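Local coordinates for protein MGS-M4 (Unidentified, PDB 4Q3M) that probably reduces carbonyl compounds with a nicotinamide cofactor, as other aldo-keto reductases do, its natural substrate being unknown, at residues 45-50 with 104-109; 68-73 with 93-98; 120-125 with 131-136. All coordinates share one frame; numbering follows the deposited sequence.

Contact 1 (45-50 with 104-109); sequences AMIYGN and LIHWFK
His106 meets the loop 45-50 through one corner of its imidazole; two side chains meet that corner at CE1 and a third comes near its NE2 side. CE1 lies 3.6 Å from CG2 of Ile47, and the same methyl also reaches ND1, so the isoleucine branch spans the ND1-CE1 bond while the two side chains cross at about a right angle. Next to it the methyl CB of Ala45 stands 4.0 Å from CE1 of His106. Tyr48 supplies the third approach, its hydroxyl OH 4.2 Å from NE2 of the histidine, a separation that sets the two polar groups near each other without a hydrogen bond. The histidine ring extends from just beyond the end of its strand because CG is anti to the backbone N (chi1 -151°), which carries it across to the facing loop.

A tyrosine and a histidine at the C-terminal mouth of a TIM barrel, with a lysine and an aspartate close by, match the Asp-Tyr-Lys-His tetrad of aldo-keto reductases. Lys73 and Asp43, joined by a salt bridge, would complete the set, with Lys73 NZ 3.7 Å from Tyr48 OH, an arrangement consistent with the family's active site.

Farther out, other contacts surround both rings. Ala45 belongs to both: its CB also sits 3.5 Å above one face of the Tyr48 ring, offset toward the rim, so a single methyl touches both aromatic residues. The loop itself is turned by backbone hydrogen bonds from Tyr48 N to Ala45 O (3.3 Å) and from Gly49 N to Met46 O (3.2 Å). Trp75 meets the histidine ring edge-to-face, and the carbonyl O of His106 accepts a hydrogen bond from ND2 of Asn137. The carbonyl O of Ile47, on the facing loop, accepts a hydrogen bond from Arg21 NH1.

Contact 2 (68-73 with 93-98); sequences IFVTTK and KNLGLD
Strand 69-73 runs past the C-terminal end of helix 81-94, the backbones being nearest at Thr72 and Leu95, whose CA atoms lie 9.2 Å apart. That spacing is bridged by side chains alone. The chain leaves the helix through a Schellman motif: Gly96 takes up positive phi (66°), and its N donates to Lys93 O over 3.1 Å, within a beta-alpha-beta unit of the TIM barrel in which the helix lies outside the sheet. The turn leaves Leu95 and Leu97 both pointing at the strand, while Val70 and Thr72, alternate residues of that strand, point back at them; Thr71 between them turns its side chain the other way, against Leu102 and Leu104 of the next strand.

Val70 and Leu97 reach toward each other tip to tip. CD1 of Leu97 sits over the whole isopropyl head, 3.9 Å from CG1 of Val70 and only slightly farther from its CB and CG2. CG1 is carried anti to the backbone N (chi1 -177°), where it is also 4.3 Å from Leu95 CD1, so that this methyl faces both leucines. Thr72 offers its carbon side to Leu95, its hydroxyl being engaged by OE2 of Glu51 in helix 51-59. There CD1 of Leu95 rests 4.2 Å from CB of Thr72.

Contact 3 (120-125 with 131-136); sequences AFETLY and KAIGVS
Ile133 is the hub where strand 133-136 packs against helix 120-125, with Tyr125 and Phe121 flanking it. Its CG2 lies 3.8 Å from the carbonyl O of Phe121, beside that residue's CB, and also meets CB of Tyr125, so one methyl sits against side chains one helix turn apart. The other branch puts CD1 against CG of Glu122, crossing it at about a right angle.

Tyr125, with CG anti to the backbone N (chi1 -174°), drops its ring toward the strand's start. The ring edge, at CE1, comes 3.3 Å from the carbonyl O of Lys131, near the ring plane. Asn8 ND2 is hydrogen-bonded to both Tyr125 OH and Lys131 O. A leucine here has no hydroxyl for Asn8, which would probably be left gripping Lys131 O alone and freer to turn. Phe121, at the opposite end, turns its ring edge to Gly134, with CE2 3.8 Å from the glycine's O.

The axes of helix residues 120-125 and strand residues 133-136 approach to 9.2 Å, at 149° to each other, and mark a helix returning antiparallel over the strand that follows it, the second half of a beta-alpha-beta crossover in a TIM barrel.

Overall arrangement
From the N terminus, the loop after strand 41-43 is the first partner reached, and contact 1 closes on it only when the chain arrives at the end of strand 102-105. Contact 2 is nested inside that long loop, tying strand 69-74 to the far end of its own following helix. Contact 3 opens after contact 1 has closed and shuts a short loop between helix 111-126 and strand 133-136. None cross. The sheet unites them: Leu104 N probably bonds Thr72 O, and Ile105 N probably bonds Gly134 O, so strand 102-105 stands between the other two. Contacts 2 and 3 pack the outer layer of the barrel against the sheet, contact 2 at its helix's exit, whereas contact 1 lies at the barrel mouth, between loops following two strands.

Contact 1 (45-50 with 104-109)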
loop_
_atom_site.group_PDB
_atom_site.type_symbol
_atom_site.label_atom_id
_atom_site.label_comp_id
_atom_site.label_asym_id
_atom_site.label_seq_id
_atom_site.Cartn_x
_atom_site.Cartn_y
_atom_site.Cartn_z
ATOM N N ALA A 45 -8.159 21.370 -1.094
ATOM C CA ALA A 45 -9.127 20.415 -0.558
ATOM C C ALA A 45 -9.836 21.011 0.654
ATOM O O ALA A 45 -9.341 21.958 1.263
ATOM C CB ALA A 45 -8.446 19.106 -0.187
ATOM N N MET A 46 -10.989 20.451 1.004
ATOM C CA MET A 46 -11.759 20.985 2.121
ATOM C C MET A 46 -11.060 20.715 3.452
ATOM O O MET A 46 -11.199 21.497 4.391
ATOM C CB MET A 46 -13.184 20.413 2.129
ATOM C CG MET A 46 -13.382 19.112 2.901
ATOM S SD MET A 46 -13.654 19.309 4.678
ATOM C CE MET A 46 -14.680 20.777 4.711
ATOM N N ILE A 47 -10.294 19.631 3.525
ATOM C CA ILE A 47 -9.612 19.265 4.760
ATOM C C ILE A 47 -8.428 20.191 5.035
ATOM O O ILE A 47 -7.976 20.314 6.174
ATOM C CB ILE A 47 -9.133 17.794 4.725
ATOM C CG1 ILE A 47 -8.878 17.274 6.142
ATOM C CG2 ILE A 47 -7.905 17.637 3.838
ATOM C CD1 ILE A 47 -10.096 17.329 7.038
ATOM N N TYR A 48 -7.939 20.854 3.990
ATOM C CA TYR A 48 -6.834 21.795 4.136
ATOM C C TYR A 48 -7.310 23.069 4.821
ATOM O O TYR A 48 -6.535 23.755 5.485
ATOM C CB TYR A 48 -6.217 22.128 2.775
ATOM C CG TYR A 48 -5.659 20.935 2.033
ATOM C CD1 TYR A 48 -5.266 19.788 2.712
ATOM C CD2 TYR A 48 -5.525 20.954 0.651
ATOM C CE1 TYR A 48 -4.757 18.695 2.036
ATOM C CE2 TYR A 48 -5.016 19.867 -0.034
ATOM C CZ TYR A 48 -4.634 18.741 0.662
ATOM O OH TYR A 48 -4.128 17.656 -0.017
ATOM N N GLY A 49 -8.591 23.379 4.652
ATOM C CA GLY A 49 -9.180 24.558 5.258
ATOM C C GLY A 49 -8.587 25.851 4.734
ATOM O O GLY A 49 -8.481 26.834 5.466
ATOM N N ASN A 50 -8.193 25.851 3.464
ATOM C CA ASN A 50 -7.634 27.048 2.847
ATOM C C ASN A 50 -8.374 27.447 1.574
ATOM O O ASN A 50 -7.911 28.308 0.827
ATOM C CB ASN A 50 -6.141 26.854 2.550
ATOM C CG ASN A 50 -5.864 25.653 1.656
ATOM O OD1 ASN A 50 -6.728 25.194 0.909
ATOM N ND2 ASN A 50 -4.640 25.141 1.729
ATOM N N LEU A 104 -12.283 15.747 -6.778
ATOM C CA LEU A 104 -11.784 14.407 -6.486
ATOM C C LEU A 104 -12.355 13.822 -5.199
ATOM O O LEU A 104 -12.638 14.547 -4.245
ATOM C CB LEU A 104 -10.255 14.421 -6.390
ATOM C CG LEU A 104 -9.449 14.967 -7.570
ATOM C CD1 LEU A 104 -7.966 14.987 -7.228
ATOM C CD2 LEU A 104 -9.697 14.145 -8.821
ATOM N N ILE A 105 -12.518 12.503 -5.184
ATOM C CA ILE A 105 -12.775 11.777 -3.947
ATOM C C ILE A 105 -11.434 11.571 -3.253
ATOM O O ILE A 105 -10.535 10.941 -3.808
ATOM C CB ILE A 105 -13.460 10.420 -4.197
ATOM C CG1 ILE A 105 -14.736 10.607 -5.025
ATOM C CG2 ILE A 105 -13.772 9.729 -2.879
ATOM C CD1 ILE A 105 -15.467 9.316 -5.327
ATOM N N HIS A 106 -11.301 12.111 -2.045
ATOM C CA HIS A 106 -10.004 12.189 -1.377
ATOM C C HIS A 106 -9.441 10.819 -0.994
ATOM O O HIS A 106 -8.266 10.540 -1.227
ATOM C CB HIS A 106 -10.110 13.074 -0.133
ATOM C CG HIS A 106 -8.835 13.773 0.221
ATOM N ND1 HIS A 106 -8.810 15.005 0.840
ATOM C CD2 HIS A 106 -7.541 13.417 0.041
ATOM C CE1 HIS A 106 -7.556 15.376 1.026
ATOM N NE2 HIS A 106 -6.766 14.431 0.551
ATOM N N TRP A 107 -10.281 9.974 -0.406
ATOM C CA TRP A 107 -9.860 8.636 0.003
ATOM C C TRP A 107 -10.933 7.594 -0.303
ATOM O O TRP A 107 -12.105 7.927 -0.478
ATOM C CB TRP A 107 -9.529 8.603 1.498
ATOM C CG TRP A 107 -8.367 9.461 1.902
ATOM C CD1 TRP A 107 -8.409 10.770 2.282
ATOM C CD2 TRP A 107 -6.993 9.061 1.991
ATOM N NE1 TRP A 107 -7.146 11.215 2.592
ATOM C CE2 TRP A 107 -6.259 10.185 2.422
ATOM C CE3 TRP A 107 -6.313 7.865 1.744
ATOM C CZ2 TRP A 107 -4.879 10.148 2.610
ATOM C CZ3 TRP A 107 -4.943 7.830 1.931
ATOM C CH2 TRP A 107 -4.239 8.964 2.360
ATOM N N PHE A 108 -10.526 6.330 -0.358
ATOM C CA PHE A 108 -11.470 5.233 -0.531
ATOM C C PHE A 108 -12.084 4.844 0.810
ATOM O O PHE A 108 -11.370 4.586 1.778
ATOM C CB PHE A 108 -10.788 4.024 -1.173
ATOM C CG PHE A 108 -11.708 2.858 -1.400
ATOM C CD1 PHE A 108 -12.566 2.837 -2.488
ATOM C CD2 PHE A 108 -11.711 1.780 -0.529
ATOM C CE1 PHE A 108 -13.412 1.764 -2.700
ATOM C CE2 PHE A 108 -12.555 0.706 -0.737
ATOM C CZ PHE A 108 -13.405 0.697 -1.824
ATOM N N LYS A 109 -13.412 4.812 0.861
ATOM C CA LYS A 109 -14.126 4.481 2.090
ATOM C C LYS A 109 -15.217 3.449 1.830
ATOM O O LYS A 109 -16.336 3.580 2.322
ATOM C CB LYS A 109 -14.735 5.742 2.711
ATOM C CG LYS A 109 -13.719 6.808 3.093
ATOM C CD LYS A 109 -12.939 6.418 4.339
ATOM C CE LYS A 109 -13.848 6.353 5.557
ATOM N NZ LYS A 109 -13.082 6.119 6.813
#

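Contact 2 (68-73 with 93-98)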
loop_
_atom_site.group_PDB
_atom_site.type_symbol
_atom_site.label_atom_id
_atom_site.label_comp_id
_atom_site.label_asym_id
_atom_site.label_seq_id
_atom_site.Cartn_x
_atom_site.Cartn_y
_atom_site.Cartn_z
ATOM N N ILE A 68 -7.189 29.479 -15.229
ATOM C CA ILE A 68 -6.646 28.890 -14.010
ATOM C C ILE A 68 -7.370 27.595 -13.651
ATOM O O ILE A 68 -8.588 27.579 -13.475
ATOM C CB ILE A 68 -6.736 29.862 -12.820
ATOM C CG1 ILE A 68 -6.013 31.171 -13.141
ATOM C CG2 ILE A 68 -6.158 29.224 -11.565
ATOM C CD1 ILE A 68 -6.053 32.181 -12.015
ATOM N N PHE A 69 -6.607 26.512 -13.545
ATOM C CA PHE A 69 -7.154 25.204 -13.204
ATOM C C PHE A 69 -7.249 25.046 -11.690
ATOM O O PHE A 69 -6.234 25.034 -10.997
ATOM C CB PHE A 69 -6.285 24.095 -13.804
ATOM C CG PHE A 69 -6.961 22.753 -13.870
ATOM C CD1 PHE A 69 -7.015 21.930 -12.757
ATOM C CD2 PHE A 69 -7.527 22.308 -15.053
ATOM C CE1 PHE A 69 -7.630 20.695 -12.822
ATOM C CE2 PHE A 69 -8.144 21.073 -15.122
ATOM C CZ PHE A 69 -8.194 20.266 -14.005
ATOM N N VAL A 70 -8.471 24.924 -11.180
ATOM C CA VAL A 70 -8.680 24.790 -9.742
ATOM C C VAL A 70 -9.213 23.410 -9.373
ATOM O O VAL A 70 -10.281 23.002 -9.831
ATOM C CB VAL A 70 -9.652 25.857 -9.209
ATOM C CG1 VAL A 70 -9.798 25.730 -7.698
ATOM C CG2 VAL A 70 -9.172 27.247 -9.588
ATOM N N THR A 71 -8.460 22.698 -8.542
ATOM C CA THR A 71 -8.871 21.385 -8.065
ATOM C C THR A 71 -9.100 21.394 -6.560
ATOM O O THR A 71 -8.235 21.821 -5.795
ATOM C CB THR A 71 -7.824 20.303 -8.395
ATOM O OG1 THR A 71 -7.648 20.219 -9.814
ATOM C CG2 THR A 71 -8.269 18.946 -7.865
ATOM N N THR A 72 -10.270 20.930 -6.139
ATOM C CA THR A 72 -10.515 20.685 -4.726
ATOM C C THR A 72 -11.044 19.267 -4.549
ATOM O O THR A 72 -11.417 18.608 -5.520
ATOM C CB THR A 72 -11.498 21.699 -4.117
ATOM O OG1 THR A 72 -11.521 21.546 -2.692
ATOM C CG2 THR A 72 -12.891 21.496 -4.671
ATOM N N LYS A 73 -11.060 18.796 -3.308
ATOM C CA LYS A 73 -11.409 17.410 -3.039
ATOM C C LYS A 73 -12.513 17.297 -2.004
ATOM O O LYS A 73 -12.721 18.199 -1.193
ATOM C CB LYS A 73 -10.180 16.634 -2.565
ATOM C CG LYS A 73 -8.929 16.915 -3.376
ATOM C CD LYS A 73 -7.749 16.104 -2.882
ATOM C CE LYS A 73 -6.469 16.536 -3.577
ATOM N NZ LYS A 73 -6.045 17.906 -3.172
ATOM N N LYS A 93 -18.543 27.760 -2.668
ATOM C CA LYS A 93 -18.770 29.075 -2.078
ATOM C C LYS A 93 -17.522 29.608 -1.380
ATOM O O LYS A 93 -17.213 30.796 -1.474
ATOM C CB LYS A 93 -19.941 29.023 -1.097
ATOM C CG LYS A 93 -21.298 28.893 -1.771
ATOM C CD LYS A 93 -22.418 28.786 -0.752
ATOM C CE LYS A 93 -23.773 28.704 -1.435
ATOM N NZ LYS A 93 -24.887 28.603 -0.452
ATOM N N ASN A 94 -16.812 28.729 -0.678
ATOM C CA ASN A 94 -15.566 29.109 -0.020
ATOM C C ASN A 94 -14.534 29.600 -1.028
ATOM O O ASN A 94 -13.828 30.578 -0.784
ATOM C CB ASN A 94 -14.993 27.934 0.776
ATOM C CG ASN A 94 -15.811 27.610 2.010
ATOM O OD1 ASN A 94 -16.501 28.470 2.557
ATOM N ND2 ASN A 94 -15.736 26.362 2.458
ATOM N N LEU A 95 -14.462 28.916 -2.165
ATOM C CA LEU A 95 -13.515 29.264 -3.219
ATOM C C LEU A 95 -13.934 30.514 -3.988
ATOM O O LEU A 95 -13.154 31.054 -4.770
ATOM C CB LEU A 95 -13.346 28.092 -4.188
ATOM C CG LEU A 95 -12.481 26.930 -3.702
ATOM C CD1 LEU A 95 -12.719 25.691 -4.550
ATOM C CD2 LEU A 95 -11.014 27.326 -3.733
ATOM N N GLY A 96 -15.166 30.965 -3.776
ATOM C CA GLY A 96 -15.667 32.144 -4.462
ATOM C C GLY A 96 -15.796 31.930 -5.959
ATOM O O GLY A 96 -15.853 32.883 -6.737
ATOM N N LEU A 97 -15.816 30.662 -6.353
ATOM C CA LEU A 97 -16.086 30.264 -7.724
ATOM C C LEU A 97 -17.509 29.746 -7.757
ATOM O O LEU A 97 -18.093 29.529 -6.705
ATOM C CB LEU A 97 -15.125 29.165 -8.173
ATOM C CG LEU A 97 -13.650 29.333 -7.808
ATOM C CD1 LEU A 97 -12.915 28.022 -8.021
ATOM C CD2 LEU A 97 -13.006 30.446 -8.612
ATOM N N ASP A 98 -18.062 29.540 -8.948
ATOM C CA ASP A 98 -19.273 28.732 -9.085
ATOM C C ASP A 98 -19.166 27.747 -10.252
ATOM O O ASP A 98 -20.173 27.326 -10.821
ATOM C CB ASP A 98 -20.528 29.607 -9.201
ATOM C CG ASP A 98 -21.222 29.823 -7.850
ATOM O OD1 ASP A 98 -20.632 29.517 -6.793
ATOM O OD2 ASP A 98 -22.374 30.302 -7.841
#

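Contact 3 (120-125 with 131-136)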
loop_
_atom_site.group_PDB
_atom_site.type_symbol
_atom_site.label_atom_id
_atom_site.label_comp_id
_atom_site.label_asym_id
_atom_site.label_seq_id
_atom_site.Cartn_x
_atom_site.Cartn_y
_atom_site.Cartn_z
ATOM N N ALA A 120 -22.984 11.566 -7.282
ATOM C CA ALA A 120 -23.163 12.986 -7.019
ATOM C C ALA A 120 -22.200 13.807 -7.870
ATOM O O ALA A 120 -22.557 14.879 -8.358
ATOM C CB ALA A 120 -22.965 13.284 -5.545
ATOM N N PHE A 121 -20.982 13.300 -8.042
ATOM C CA PHE A 121 -20.008 13.932 -8.929
ATOM C C PHE A 121 -20.562 13.990 -10.347
ATOM O O PHE A 121 -20.434 15.001 -11.037
ATOM C CB PHE A 121 -18.674 13.175 -8.934
ATOM C CG PHE A 121 -17.805 13.438 -7.732
ATOM C CD1 PHE A 121 -18.349 13.835 -6.523
ATOM C CD2 PHE A 121 -16.430 13.290 -7.823
ATOM C CE1 PHE A 121 -17.539 14.068 -5.427
ATOM C CE2 PHE A 121 -15.617 13.527 -6.732
ATOM C CZ PHE A 121 -16.172 13.915 -5.533
ATOM N N GLU A 122 -21.181 12.892 -10.769
ATOM C CA GLU A 122 -21.737 12.778 -12.111
ATOM C C GLU A 122 -22.890 13.753 -12.329
ATOM O O GLU A 122 -23.034 14.319 -13.412
ATOM C CB GLU A 122 -22.203 11.345 -12.372
ATOM C CG GLU A 122 -21.067 10.342 -12.493
ATOM C CD GLU A 122 -21.557 8.921 -12.689
ATOM O OE1 GLU A 122 -22.663 8.601 -12.206
ATOM O OE2 GLU A 122 -20.836 8.125 -13.325
ATOM N N THR A 123 -23.707 13.944 -11.297
ATOM C CA THR A 123 -24.805 14.901 -11.362
ATOM C C THR A 123 -24.260 16.317 -11.530
ATOM O O THR A 123 -24.769 17.098 -12.335
ATOM C CB THR A 123 -25.691 14.837 -10.102
ATOM O OG1 THR A 123 -26.282 13.535 -9.995
ATOM C CG2 THR A 123 -26.796 15.881 -10.170
ATOM N N LEU A 124 -23.215 16.633 -10.773
ATOM C CA LEU A 124 -22.577 17.942 -10.843
ATOM C C LEU A 124 -21.909 18.163 -12.196
ATOM O O LEU A 124 -21.893 19.279 -12.716
ATOM C CB LEU A 124 -21.550 18.095 -9.719
ATOM C CG LEU A 124 -22.100 18.061 -8.292
ATOM C CD1 LEU A 124 -20.969 17.903 -7.286
ATOM C CD2 LEU A 124 -22.916 19.309 -7.997
ATOM N N TYR A 125 -21.358 17.092 -12.760
ATOM C CA TYR A 125 -20.706 17.161 -14.063
ATOM C C TYR A 125 -21.723 17.442 -15.162
ATOM O O TYR A 125 -21.466 18.225 -16.074
ATOM C CB TYR A 125 -19.950 15.863 -14.354
ATOM C CG TYR A 125 -19.129 15.896 -15.625
ATOM C CD1 TYR A 125 -17.867 16.476 -15.644
ATOM C CD2 TYR A 125 -19.613 15.341 -16.802
ATOM C CE1 TYR A 125 -17.111 16.505 -16.803
ATOM C CE2 TYR A 125 -18.866 15.364 -17.963
ATOM C CZ TYR A 125 -17.615 15.947 -17.959
ATOM O OH TYR A 125 -16.869 15.973 -19.115
ATOM N N LYS A 131 -15.846 20.560 -14.359
ATOM C CA LYS A 131 -15.377 20.334 -15.718
ATOM C C LYS A 131 -14.690 18.980 -15.854
ATOM O O LYS A 131 -14.512 18.473 -16.962
ATOM C CB LYS A 131 -14.428 21.454 -16.144
ATOM C CG LYS A 131 -15.090 22.819 -16.215
ATOM C CD LYS A 131 -16.292 22.789 -17.146
ATOM C CE LYS A 131 -17.022 24.122 -17.160
ATOM N NZ LYS A 131 -18.203 24.089 -18.066
ATOM N N ALA A 132 -14.309 18.401 -14.721
ATOM C CA ALA A 132 -13.673 17.090 -14.701
ATOM C C ALA A 132 -13.847 16.429 -13.338
ATOM O O ALA A 132 -13.749 17.086 -12.302
ATOM C CB ALA A 132 -12.198 17.207 -15.053
ATOM N N ILE A 133 -14.110 15.126 -13.343
ATOM C CA ILE A 133 -14.281 14.379 -12.102
ATOM C C ILE A 133 -13.310 13.207 -12.028
ATOM O O ILE A 133 -13.005 12.575 -13.040
ATOM C CB ILE A 133 -15.724 13.858 -11.948
ATOM C CG1 ILE A 133 -16.156 13.094 -13.201
ATOM C CG2 ILE A 133 -16.680 15.009 -11.678
ATOM C CD1 ILE A 133 -17.545 12.505 -13.109
ATOM N N GLY A 134 -12.824 12.924 -10.825
ATOM C CA GLY A 134 -11.888 11.834 -10.621
ATOM C C GLY A 134 -11.798 11.408 -9.170
ATOM O O GLY A 134 -12.677 11.719 -8.365
ATOM N N VAL A 135 -10.731 10.689 -8.835
ATOM C CA VAL A 135 -10.527 10.215 -7.471
ATOM C C VAL A 135 -9.115 10.491 -6.974
ATOM O O VAL A 135 -8.273 11.014 -7.704
ATOM C CB VAL A 135 -10.799 8.706 -7.349
ATOM C CG1 VAL A 135 -12.280 8.418 -7.517
ATOM C CG2 VAL A 135 -9.971 7.932 -8.367
ATOM N N SER A 136 -8.870 10.133 -5.718
ATOM C CA SER A 136 -7.548 10.247 -5.120
ATOM C C SER A 136 -7.337 9.107 -4.130
ATOM O O SER A 136 -8.281 8.672 -3.470
ATOM C CB SER A 136 -7.376 11.599 -4.427
ATOM O OG SER A 136 -6.091 11.712 -3.842
#